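Local coordinates for protein BAG family molecular chaperone regulator 4 (Arabidopsis thaliana, PDB 4HWH) that binds the ATPase domain of HSP70/HSC70 chaperones through its BAG domain and, as a co-chaperone, probably regulates programmed cell death and stress responses, at residues T32-V36 and R37-M41; E69-R72 and I73-L76. All blocks are in the same frame, centred on the assembly; numbering follows the deposited sequence.

Contact 1: residues T32-V36 and R37-M41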
ATOM      1  N   THR A  32      -5.317 -20.016   5.579  1.00 33.72           N
ATOM      2  CA  THR A  32      -3.873 -20.208   5.462  1.00 35.28           C
ATOM      3  C   THR A  32      -3.110 -19.363   6.482  1.00 42.81           C
ATOM      4  O   THR A  32      -3.465 -18.212   6.749  1.00 36.48           O
ATOM      5  CB  THR A  32      -3.356 -19.887   4.047  1.00 46.51           C
ATOM      6  OG1 THR A  32      -3.446 -18.478   3.809  1.00 62.58           O
ATOM      7  CG2 THR A  32      -4.164 -20.628   3.000  1.00 45.33           C
ATOM      8  N   GLN A  33      -2.061 -19.947   7.056  1.00 52.66           N
ATOM      9  CA  GLN A  33      -1.223 -19.239   8.014  1.00 60.97           C
ATOM     10  C   GLN A  33      -0.201 -18.377   7.279  1.00 56.56           C
ATOM     11  O   GLN A  33       0.809 -18.877   6.786  1.00 59.79           O
ATOM     12  CB  GLN A  33      -0.517 -20.227   8.945  1.00 70.86           C
ATOM     13  CG  GLN A  33       0.261 -19.568  10.074  1.00 85.40           C
ATOM     14  CD  GLN A  33       0.893 -20.578  11.014  1.00 94.54           C
ATOM     15  OE1 GLN A  33       0.724 -21.787  10.849  1.00 97.10           O
ATOM     16  NE2 GLN A  33       1.624 -20.086  12.009  1.00 98.47           N
ATOM     17  N   VAL A  34      -0.480 -17.080   7.205  1.00 42.06           N
ATOM     18  CA  VAL A  34       0.364 -16.146   6.472  1.00 30.03           C
ATOM     19  C   VAL A  34       1.522 -15.645   7.331  1.00 31.99           C
ATOM     20  O   VAL A  34       1.316 -15.151   8.442  1.00 31.79           O
ATOM     21  CB  VAL A  34      -0.453 -14.944   5.961  1.00 29.05           C
ATOM     22  CG1 VAL A  34       0.451 -13.923   5.297  1.00 25.10           C
ATOM     23  CG2 VAL A  34      -1.538 -15.413   4.996  1.00 33.12           C
ATOM     24  N   ALA A  35       2.739 -15.778   6.808  1.00 27.97           N
ATOM     25  CA  ALA A  35       3.942 -15.336   7.515  1.00 30.68           C
ATOM     26  C   ALA A  35       3.879 -13.848   7.835  1.00 28.75           C
ATOM     27  O   ALA A  35       3.434 -13.051   7.012  1.00 28.82           O
ATOM     28  CB  ALA A  35       5.182 -15.644   6.689  1.00 32.12           C
ATOM     29  N   VAL A  36       4.331 -13.471   9.026  1.00 26.67           N
ATOM     30  CA  VAL A  36       4.295 -12.072   9.433  1.00 27.88           C
ATOM     31  C   VAL A  36       5.030 -11.158   8.445  1.00 28.49           C
ATOM     32  O   VAL A  36       4.638 -10.005   8.250  1.00 23.88           O
ATOM     33  CB  VAL A  36       4.856 -11.873  10.862  1.00 37.77           C
ATOM     34  CG1 VAL A  36       6.299 -12.348  10.947  1.00 36.95           C
ATOM     35  CG2 VAL A  36       4.741 -10.416  11.285  1.00 45.75           C
ATOM     36  N   ARG A  37       6.081 -11.669   7.808  1.00 27.98           N
ATOM     37  CA  ARG A  37       6.859 -10.842   6.884  1.00 26.14           C
ATOM     38  C   ARG A  37       6.038 -10.352   5.691  1.00 20.22           C
ATOM     39  O   ARG A  37       6.344  -9.311   5.115  1.00 22.51           O
ATOM     40  CB  ARG A  37       8.126 -11.559   6.400  1.00 26.96           C
ATOM     41  CG  ARG A  37       7.884 -12.670   5.391  1.00 28.19           C
ATOM     42  CD  ARG A  37       9.135 -12.938   4.563  1.00 35.01           C
ATOM     43  NE  ARG A  37       8.962 -14.084   3.674  1.00 36.15           N
ATOM     44  CZ  ARG A  37       9.388 -15.310   3.953  1.00 36.37           C
ATOM     45  NH1 ARG A  37      10.021 -15.547   5.093  1.00 38.37           N
ATOM     46  NH2 ARG A  37       9.186 -16.297   3.090  1.00 38.21           N
ATOM     47  N   GLU A  38       5.000 -11.097   5.316  1.00 21.93           N
ATOM     48  CA  GLU A  38       4.140 -10.671   4.214  1.00 27.48           C
ATOM     49  C   GLU A  38       3.478  -9.343   4.565  1.00 29.93           C
ATOM     50  O   GLU A  38       3.467  -8.413   3.762  1.00 20.85           O
ATOM     51  CB  GLU A  38       3.057 -11.709   3.902  1.00 25.80           C
ATOM     52  CG  GLU A  38       3.553 -13.124   3.718  1.00 31.41           C
ATOM     53  CD  GLU A  38       4.677 -13.229   2.708  1.00 33.65           C
ATOM     54  OE1 GLU A  38       4.660 -12.498   1.697  1.00 38.35           O
ATOM     55  OE2 GLU A  38       5.578 -14.055   2.931  1.00 31.95           O
ATOM     56  N   PHE A  39       2.913  -9.266   5.766  1.00 22.08           N
ATOM     57  CA  PHE A  39       2.243  -8.048   6.206  1.00 23.70           C
ATOM     58  C   PHE A  39       3.246  -6.912   6.367  1.00 23.13           C
ATOM     59  O   PHE A  39       2.977  -5.773   5.987  1.00 19.29           O
ATOM     60  CB  PHE A  39       1.505  -8.286   7.523  1.00 26.74           C
ATOM     61  CG  PHE A  39       0.552  -9.441   7.481  1.00 26.40           C
ATOM     62  CD1 PHE A  39      -0.478  -9.472   6.554  1.00 32.34           C
ATOM     63  CD2 PHE A  39       0.683 -10.497   8.366  1.00 28.10           C
ATOM     64  CE1 PHE A  39      -1.360 -10.536   6.509  1.00 32.89           C
ATOM     65  CE2 PHE A  39      -0.194 -11.566   8.326  1.00 32.43           C
ATOM     66  CZ  PHE A  39      -1.218 -11.584   7.394  1.00 29.08           C
ATOM     67  N   ASP A  40       4.408  -7.227   6.927  1.00 20.79           N
ATOM     68  CA  ASP A  40       5.416  -6.207   7.170  1.00 23.37           C
ATOM     69  C   ASP A  40       6.042  -5.694   5.877  1.00 19.79           C
ATOM     70  O   ASP A  40       6.285  -4.498   5.737  1.00 23.08           O
ATOM     71  CB  ASP A  40       6.480  -6.720   8.144  1.00 24.15           C
ATOM     72  CG  ASP A  40       5.964  -6.792   9.568  1.00 28.63           C
ATOM     73  OD1 ASP A  40       4.925  -6.164   9.850  1.00 33.96           O
ATOM     74  OD2 ASP A  40       6.592  -7.468  10.403  1.00 32.71           O
ATOM     75  N   MET A  41       6.295  -6.588   4.927  1.00 20.11           N
ATOM     76  CA  MET A  41       6.805  -6.153   3.631  1.00 18.62           C
ATOM     77  C   MET A  41       5.789  -5.276   2.905  1.00 19.40           C
ATOM     78  O   MET A  41       6.156  -4.270   2.296  1.00 19.42           O
ATOM     79  CB  MET A  41       7.183  -7.348   2.754  1.00 20.06           C
ATOM     80  CG  MET A  41       8.486  -8.023   3.135  1.00 21.63           C
ATOM     81  SD  MET A  41       8.990  -9.215   1.871  1.00 23.88           S
ATOM     82  CE  MET A  41       7.742 -10.480   2.080  1.00 21.30           C
TER
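Val34 and Phe39 meet where the loop after helix 3-29 runs into the first turn of helix 36-54, one of the inter-helix corners of the three-helix bundle that makes up this BAG domain. The tight part is apolar. CG1 of Val34 lies 3.6 Å from CZ of Phe39, so the far end of the ring is what touches, and the two side chains pass each other at a slant. The same methyl also packs 3.6 Å from CG of Glu38. It can do both because it stands anti to its own backbone nitrogen (chi1 175°), on the side of the carbonyl carbon. Phe39 carries this small cluster inward: its ring also rests on Val80, Leu83 and Lys84 of helix 63-86, while Val34 leans on Leu24, Ala27 and Val28 of helix 3-29. With a serine in place of Phe39, Val34 CG1 would probably lose its ring partner and a gap would open between the loop and helix 63-86.

The outer side is looser and polar. Ala35 O accepts from Glu38 N at 3.0 Å, a bent bond (146° at the hydrogen) whose donor stands well above the carbonyl plane. Arg37 lies at the exposed side; Glu38, whose CG belongs to the packed part, sends its carboxylate toward it. Their charges attract without an N-H aimed at the carboxylate: Arg37 NE and Glu38 OE2 are 3.5 Å apart, with the oxygen well out of the guanidinium plane. Asp40 reaches back over the turn, its OD1 in a salt bridge with Lys84 and its OD2 3.6 Å from CG2 of Val36. The turn is closed by a straighter backbone bond, Asp40 N to Val36 O at 3.1 Å (162° at the hydrogen).

Contact 2: residues E69-R72 and I73-L76. With ACT (acetate ion), chain G.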
ATOM      1  N   GLU A  69      -3.445   9.927  -3.706  1.00 36.82           N
ATOM      2  CA  GLU A  69      -2.663   8.707  -3.572  1.00 28.80           C
ATOM      3  C   GLU A  69      -2.185   8.513  -2.136  1.00 33.62           C
ATOM      4  O   GLU A  69      -2.077   7.388  -1.650  1.00 29.14           O
ATOM      5  CB  GLU A  69      -1.471   8.734  -4.524  1.00 30.57           C
ATOM      6  CG  GLU A  69      -0.995   7.360  -4.918  1.00 32.69           C
ATOM      7  CD  GLU A  69      -2.078   6.565  -5.625  1.00 29.62           C
ATOM      8  OE1 GLU A  69      -2.120   5.334  -5.446  1.00 34.08           O
ATOM      9  OE2 GLU A  69      -2.890   7.174  -6.353  1.00 35.12           O
ATOM     10  N   VAL A  70      -1.897   9.618  -1.457  1.00 28.87           N
ATOM     11  CA  VAL A  70      -1.499   9.547  -0.061  1.00 26.73           C
ATOM     12  C   VAL A  70      -2.618   8.914   0.760  1.00 27.25           C
ATOM     13  O   VAL A  70      -2.374   8.049   1.601  1.00 28.05           O
ATOM     14  CB  VAL A  70      -1.141  10.941   0.500  1.00 32.63           C
ATOM     15  CG1 VAL A  70      -0.979  10.890   2.020  1.00 28.72           C
ATOM     16  CG2 VAL A  70       0.132  11.461  -0.160  1.00 28.51           C
ATOM     17  N   ARG A  71      -3.849   9.343   0.499  1.00 27.85           N
ATOM     18  CA  ARG A  71      -5.003   8.826   1.224  1.00 34.09           C
ATOM     19  C   ARG A  71      -5.228   7.347   0.928  1.00 30.69           C
ATOM     20  O   ARG A  71      -5.566   6.576   1.826  1.00 27.50           O
ATOM     21  CB  ARG A  71      -6.262   9.636   0.892  1.00 43.12           C
ATOM     22  CG  ARG A  71      -6.218  11.069   1.405  1.00 58.80           C
ATOM     23  CD  ARG A  71      -7.503  11.818   1.083  1.00 75.42           C
ATOM     24  NE  ARG A  71      -7.474  13.191   1.576  1.00 87.47           N
ATOM     25  CZ  ARG A  71      -8.474  14.056   1.437  1.00101.20           C
ATOM     26  NH1 ARG A  71      -9.588  13.690   0.817  1.00105.55           N
ATOM     27  NH2 ARG A  71      -8.361  15.287   1.917  1.00106.18           N
ATOM     28  N   ARG A  72      -5.031   6.958  -0.329  1.00 31.27           N
ATOM     29  CA  ARG A  72      -5.204   5.568  -0.731  1.00 30.95           C
ATOM     30  C   ARG A  72      -4.213   4.707   0.039  1.00 28.82           C
ATOM     31  O   ARG A  72      -4.551   3.634   0.535  1.00 30.95           O
ATOM     32  CB  ARG A  72      -4.993   5.418  -2.246  1.00 35.46           C
ATOM     33  CG  ARG A  72      -5.983   4.485  -2.933  1.00 52.24           C
ATOM     34  CD  ARG A  72      -5.333   3.237  -3.529  1.00 49.03           C
ATOM     35  NE  ARG A  72      -4.483   3.563  -4.670  1.00 40.01           N
ATOM     36  CZ  ARG A  72      -4.273   2.767  -5.716  1.00 33.78           C
ATOM     37  NH1 ARG A  72      -3.470   3.174  -6.689  1.00 30.06           N
ATOM     38  NH2 ARG A  72      -4.862   1.580  -5.803  1.00 27.15           N
ATOM     39  N   ILE A  73      -2.985   5.196   0.152  1.00 27.13           N
ATOM     40  CA  ILE A  73      -1.948   4.475   0.879  1.00 19.63           C
ATOM     41  C   ILE A  73      -2.300   4.319   2.361  1.00 25.82           C
ATOM     42  O   ILE A  73      -2.168   3.236   2.934  1.00 23.64           O
ATOM     43  CB  ILE A  73      -0.580   5.167   0.715  1.00 20.44           C
ATOM     44  CG1 ILE A  73      -0.062   4.967  -0.715  1.00 22.06           C
ATOM     45  CG2 ILE A  73       0.408   4.637   1.731  1.00 22.42           C
ATOM     46  CD1 ILE A  73       1.240   5.703  -1.012  1.00 22.43           C
ATOM     47  N   GLN A  74      -2.752   5.405   2.979  1.00 29.28           N
ATOM     48  CA  GLN A  74      -3.160   5.357   4.379  1.00 33.43           C
ATOM     49  C   GLN A  74      -4.255   4.311   4.598  1.00 24.45           C
ATOM     50  O   GLN A  74      -4.249   3.589   5.592  1.00 25.47           O
ATOM     51  CB  GLN A  74      -3.618   6.742   4.847  1.00 34.87           C
ATOM     52  CG  GLN A  74      -2.535   7.808   4.720  1.00 38.48           C
ATOM     53  CD  GLN A  74      -3.039   9.205   5.038  1.00 57.96           C
ATOM     54  OE1 GLN A  74      -4.189   9.543   4.756  1.00 68.47           O
ATOM     55  NE2 GLN A  74      -2.174  10.026   5.626  1.00 54.77           N
ATOM     56  N   ASN A  75      -5.185   4.219   3.655  1.00 29.76           N
ATOM     57  CA  ASN A  75      -6.247   3.219   3.735  1.00 33.04           C
ATOM     58  C   ASN A  75      -5.707   1.796   3.650  1.00 29.52           C
ATOM     59  O   ASN A  75      -6.120   0.920   4.407  1.00 28.03           O
ATOM     60  CB  ASN A  75      -7.289   3.454   2.644  1.00 30.86           C
ATOM     61  CG  ASN A  75      -8.160   4.661   2.927  1.00 55.08           C
ATOM     62  OD1 ASN A  75      -8.093   5.248   4.007  1.00 57.17           O
ATOM     63  ND2 ASN A  75      -8.985   5.037   1.954  1.00 67.66           N
ATOM     64  N   LEU A  76      -4.781   1.569   2.723  1.00 21.93           N
ATOM     65  CA  LEU A  76      -4.142   0.264   2.601  1.00 21.24           C
ATOM     66  C   LEU A  76      -3.345  -0.092   3.854  1.00 20.39           C
ATOM     67  O   LEU A  76      -3.349  -1.241   4.295  1.00 22.20           O
ATOM     68  CB  LEU A  76      -3.248   0.213   1.355  1.00 19.27           C
ATOM     69  CG  LEU A  76      -4.037   0.282   0.042  1.00 22.16           C
ATOM     70  CD1 LEU A  76      -3.115   0.435  -1.163  1.00 24.55           C
ATOM     71  CD2 LEU A  76      -4.912  -0.952  -0.107  1.00 25.97           C
TER
HETATM   72  C   ACT G 302      -7.548   0.413  -3.126  1.00 48.87           C
HETATM   73  O   ACT G 302      -7.808   1.590  -2.784  1.00 67.06           O
HETATM   74  OXT ACT G 302      -6.910   0.285  -4.194  1.00 41.79           O
HETATM   75  CH3 ACT G 302      -7.981  -0.767  -2.304  1.00 26.07           C
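An acetate ion, probably picked up from the crystallisation liquor, sits against Arg72 and Leu76, one turn apart on helix 63-86. Arg72 NH2 donates to OXT of the acetate at 2.9 Å, fairly straight at 159° and at the guanidinium edge, while Leu76 makes only an apolar contact, its CD2 3.8 Å from the acetate methyl CH3. Ser18 OG on helix 3-29 is hydrogen-bonded to the same ion.

The other edge of the guanidinium turns to Glu69. NE and NH1 both reach one atom, OE1, in a side-on grip that fixes the rotation of the group: NH1 comes in at 2.8 Å on the syn lone pair, and NE at 3.1 Å from above the carboxylate plane. Bends at chi2 (-115°) and chi3 (-69°) fold the arginine back towards the preceding turn to make this possible. NH1 has a second anion in Asp15 of helix 3-29, so this arginine faces two protein carboxylates, Glu69 and Asp15, besides the acetate, which would probably offset its charge.

Along the backbone, Ile73 N to Glu69 O at 3.0 Å is the first of four i to i+4 bonds, one for each residue to Leu76. Side chains follow the same path: CG of Gln74 lies 3.1 Å from Val70 O, and its amide end slants across CG1 of Val70. On the inner face, Ile73 puts CG1 3.3 Å from Glu69 O and packs on Gln49 and Leu53 of helix 36-54. Regular i to i+4 bonding, with one face on each neighbouring helix, is the pattern of a long helix in an antiparallel three-helix bundle, here the BAG domain.

In the fold
Contact 1 and contact 2 lie on opposite sides of the chain's centre, with centres about 20 Å apart and nearest atoms about 8 Å apart, so neither touches the other. Helix 63-86 joins them: it carries contact 2 and, further along, supplies Val80, Leu83 and Lys84 to contact 1. Helix 3-29 runs past both, packing near its end on residues 32-36 and earlier, around Val14, on residues 69-76. The centre of contact 2 lies about 7 Å from the centre of the chain, that of contact 1 about 14 Å. Helix 3-29 also carries the malonate-binding residues Glu13, Leu17 and Arg20, close in sequence to Val14, Asp15 and Ser18 of contact 2's surroundings.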